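Local structure of beta-N-acetylglucosaminidase-like protein Glycoside hydrolase family 20 (Flavobacterium johnsoniae, 6YHH) at residues H336-N341 with Q345-M350. The protein probably removes terminal N-acetylhexosamine residues from chitin-derived oligosaccharides, as a family 20 beta-N-acetylglucosaminidase of bacterial chitin metabolism. Sequence-based numbering, arbitrary orientation.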
loop_
_atom_site.group_PDB
_atom_site.type_symbol
_atom_site.label_atom_id
_atom_site.label_comp_id
_atom_site.label_asym_id
_atom_site.label_seq_id
_atom_site.Cartn_x
_atom_site.Cartn_y
_atom_site.Cartn_z
ATOM N N HIS A 336 36.383 -24.013 -30.415
ATOM C CA HIS A 336 35.424 -24.995 -29.936
ATOM C C HIS A 336 34.473 -25.528 -30.947
ATOM O O HIS A 336 33.534 -26.265 -30.602
ATOM C CB HIS A 336 34.648 -24.421 -28.731
ATOM C CG HIS A 336 35.520 -24.224 -27.533
ATOM N ND1 HIS A 336 36.202 -23.068 -27.302
ATOM C CD2 HIS A 336 35.865 -25.072 -26.537
ATOM C CE1 HIS A 336 36.926 -23.186 -26.198
ATOM N NE2 HIS A 336 36.728 -24.396 -25.711
ATOM N N ASN A 337 34.691 -25.185 -32.208
ATOM C CA ASN A 337 33.807 -25.679 -33.276
ATOM C C ASN A 337 32.346 -25.320 -33.043
ATOM O O ASN A 337 31.469 -26.152 -33.079
ATOM C CB ASN A 337 33.931 -27.214 -33.466
ATOM C CG ASN A 337 33.251 -27.705 -34.745
ATOM O OD1 ASN A 337 32.851 -26.919 -35.627
ATOM N ND2 ASN A 337 33.077 -28.994 -34.832
ATOM N N LEU A 338 32.117 -24.039 -32.775
ATOM C CA LEU A 338 30.785 -23.531 -32.471
ATOM C C LEU A 338 30.451 -22.608 -33.640
ATOM O O LEU A 338 31.190 -21.640 -33.887
ATOM C CB LEU A 338 30.864 -22.771 -31.166
ATOM C CG LEU A 338 31.158 -23.599 -29.904
ATOM C CD1 LEU A 338 31.575 -22.699 -28.768
ATOM C CD2 LEU A 338 30.013 -24.462 -29.542
ATOM N N LYS A 339 29.442 -22.947 -34.410
ATOM C CA LYS A 339 29.270 -22.265 -35.666
ATOM C C LYS A 339 28.390 -21.056 -35.536
ATOM O O LYS A 339 28.514 -20.132 -36.322
ATOM C CB LYS A 339 28.656 -23.197 -36.711
ATOM C CG LYS A 339 29.612 -24.338 -37.190
ATOM N N THR A 340 27.477 -21.074 -34.567
ATOM C CA THR A 340 26.471 -20.028 -34.460
ATOM C C THR A 340 26.620 -19.359 -33.050
ATOM O O THR A 340 27.149 -19.947 -32.116
ATOM C CB THR A 340 25.027 -20.516 -34.611
ATOM O OG1 THR A 340 24.639 -21.331 -33.459
ATOM C CG2 THR A 340 24.782 -21.232 -35.946
ATOM N N ASN A 341 26.079 -18.161 -32.945
ATOM C CA ASN A 341 25.980 -17.497 -31.626
ATOM C C ASN A 341 25.184 -18.350 -30.654
ATOM O O ASN A 341 25.524 -18.396 -29.475
ATOM C CB ASN A 341 25.488 -16.054 -31.758
ATOM C CG ASN A 341 26.567 -15.133 -32.283
ATOM O OD1 ASN A 341 27.754 -15.327 -32.051
ATOM N ND2 ASN A 341 26.169 -14.164 -33.005
ATOM N N GLN A 345 26.373 -19.581 -27.120
ATOM C CA GLN A 345 25.624 -19.246 -25.909
ATOM C C GLN A 345 25.231 -20.503 -25.137
ATOM O O GLN A 345 25.243 -20.515 -23.897
ATOM C CB GLN A 345 24.395 -18.406 -26.233
ATOM C CG GLN A 345 23.800 -17.793 -24.986
ATOM C CD GLN A 345 22.482 -17.074 -25.260
ATOM O OE1 GLN A 345 22.323 -16.422 -26.259
ATOM N NE2 GLN A 345 21.547 -17.214 -24.365
ATOM N N THR A 346 24.944 -21.590 -25.841
ATOM C CA THR A 346 24.660 -22.851 -25.148
ATOM C C THR A 346 25.940 -23.371 -24.479
ATOM O O THR A 346 25.902 -23.868 -23.360
ATOM C CB THR A 346 24.156 -23.876 -26.162
ATOM O OG1 THR A 346 22.850 -23.451 -26.663
ATOM C CG2 THR A 346 24.003 -25.280 -25.475
ATOM N N TYR A 347 27.080 -23.273 -25.177
ATOM C CA TYR A 347 28.367 -23.589 -24.500
ATOM C C TYR A 347 28.591 -22.803 -23.189
ATOM O O TYR A 347 28.923 -23.358 -22.140
ATOM C CB TYR A 347 29.489 -23.306 -25.452
ATOM C CG TYR A 347 30.850 -23.479 -24.843
ATOM C CD1 TYR A 347 31.446 -22.470 -24.198
ATOM C CD2 TYR A 347 31.525 -24.712 -24.926
ATOM C CE1 TYR A 347 32.663 -22.631 -23.567
ATOM C CE2 TYR A 347 32.770 -24.880 -24.318
ATOM C CZ TYR A 347 33.321 -23.833 -23.644
ATOM O OH TYR A 347 34.575 -23.904 -23.007
ATOM N N PHE A 348 28.371 -21.484 -23.285
ATOM C CA PHE A 348 28.448 -20.569 -22.134
ATOM C C PHE A 348 27.516 -21.039 -21.028
ATOM O O PHE A 348 27.926 -21.186 -19.910
ATOM C CB PHE A 348 28.072 -19.143 -22.619
ATOM C CG PHE A 348 27.790 -18.198 -21.519
ATOM C CD1 PHE A 348 28.817 -17.573 -20.804
ATOM C CD2 PHE A 348 26.470 -17.949 -21.135
ATOM C CE1 PHE A 348 28.535 -16.694 -19.741
ATOM C CE2 PHE A 348 26.184 -17.060 -20.085
ATOM C CZ PHE A 348 27.219 -16.445 -19.393
ATOM N N THR A 349 26.265 -21.285 -21.359
ATOM C CA THR A 349 25.265 -21.801 -20.446
ATOM C C THR A 349 25.674 -23.109 -19.751
ATOM O O THR A 349 25.556 -23.265 -18.519
ATOM C CB THR A 349 23.914 -22.014 -21.166
ATOM O OG1 THR A 349 23.481 -20.748 -21.704
ATOM C CG2 THR A 349 22.876 -22.590 -20.247
ATOM N N MET A 350 26.282 -24.007 -20.537
ATOM C CA MET A 350 26.729 -25.301 -19.987
ATOM C C MET A 350 27.977 -25.184 -19.140
ATOM O O MET A 350 28.208 -26.103 -18.302
ATOM C CB MET A 350 26.891 -26.356 -21.107
ATOM C CG MET A 350 25.524 -26.831 -21.633
ATOM S SD MET A 350 24.411 -27.460 -20.370
ATOM C CE MET A 350 25.575 -28.640 -19.635
HETATM O O HOH W 1 23.398 -16.154 -28.709
#
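Gln-345 N donates to Asn-341 O (2.8 Å) in the first turn of helix 341-358, while the loop 336-340 folds back until the CA atoms of Leu-338 and Tyr-347 lie 8.3 Å apart. This is a helix-loop-helix connection in the family 20 catalytic domain: a Schellman motif with Asn-337 at C-prime closes helix 327-335, and Thr-340 is the N-cap of the next helix, its OG1 accepting from Glu-343 N. Tyr-347 bridges back to the loop. A chi1 of 175° swings its ring away from its own N and out to His-336, with CZ of the tyrosine above one face of the imidazole, away from its middle. The two rings meet obliquely, their planes at 45°, with Tyr-347 CE2 3.8 Å from His-336 CD2. His-336 ND1 is hydrogen-bonded to Phe-332 O, which helps fix the imidazole's rotation. Nearer the backbone, Leu-338 CD1 packs against Tyr-347 CB at 4.0 Å. Replacing Tyr-347 by an alanine would probably strip the tyrosine ring from one face of the His-336 imidazole and open a gap beside the loop. On the buried side, Gln-345 NE2 is hydrogen-bonded to Gly-315 O; the glutamine side chain lies about 8 Å from that of Glu-317, the predicted proton donor. A water donates to Gln-345 OE1 at 2.7 Å and, more weakly, to Asn-341 O at 3.2 Å.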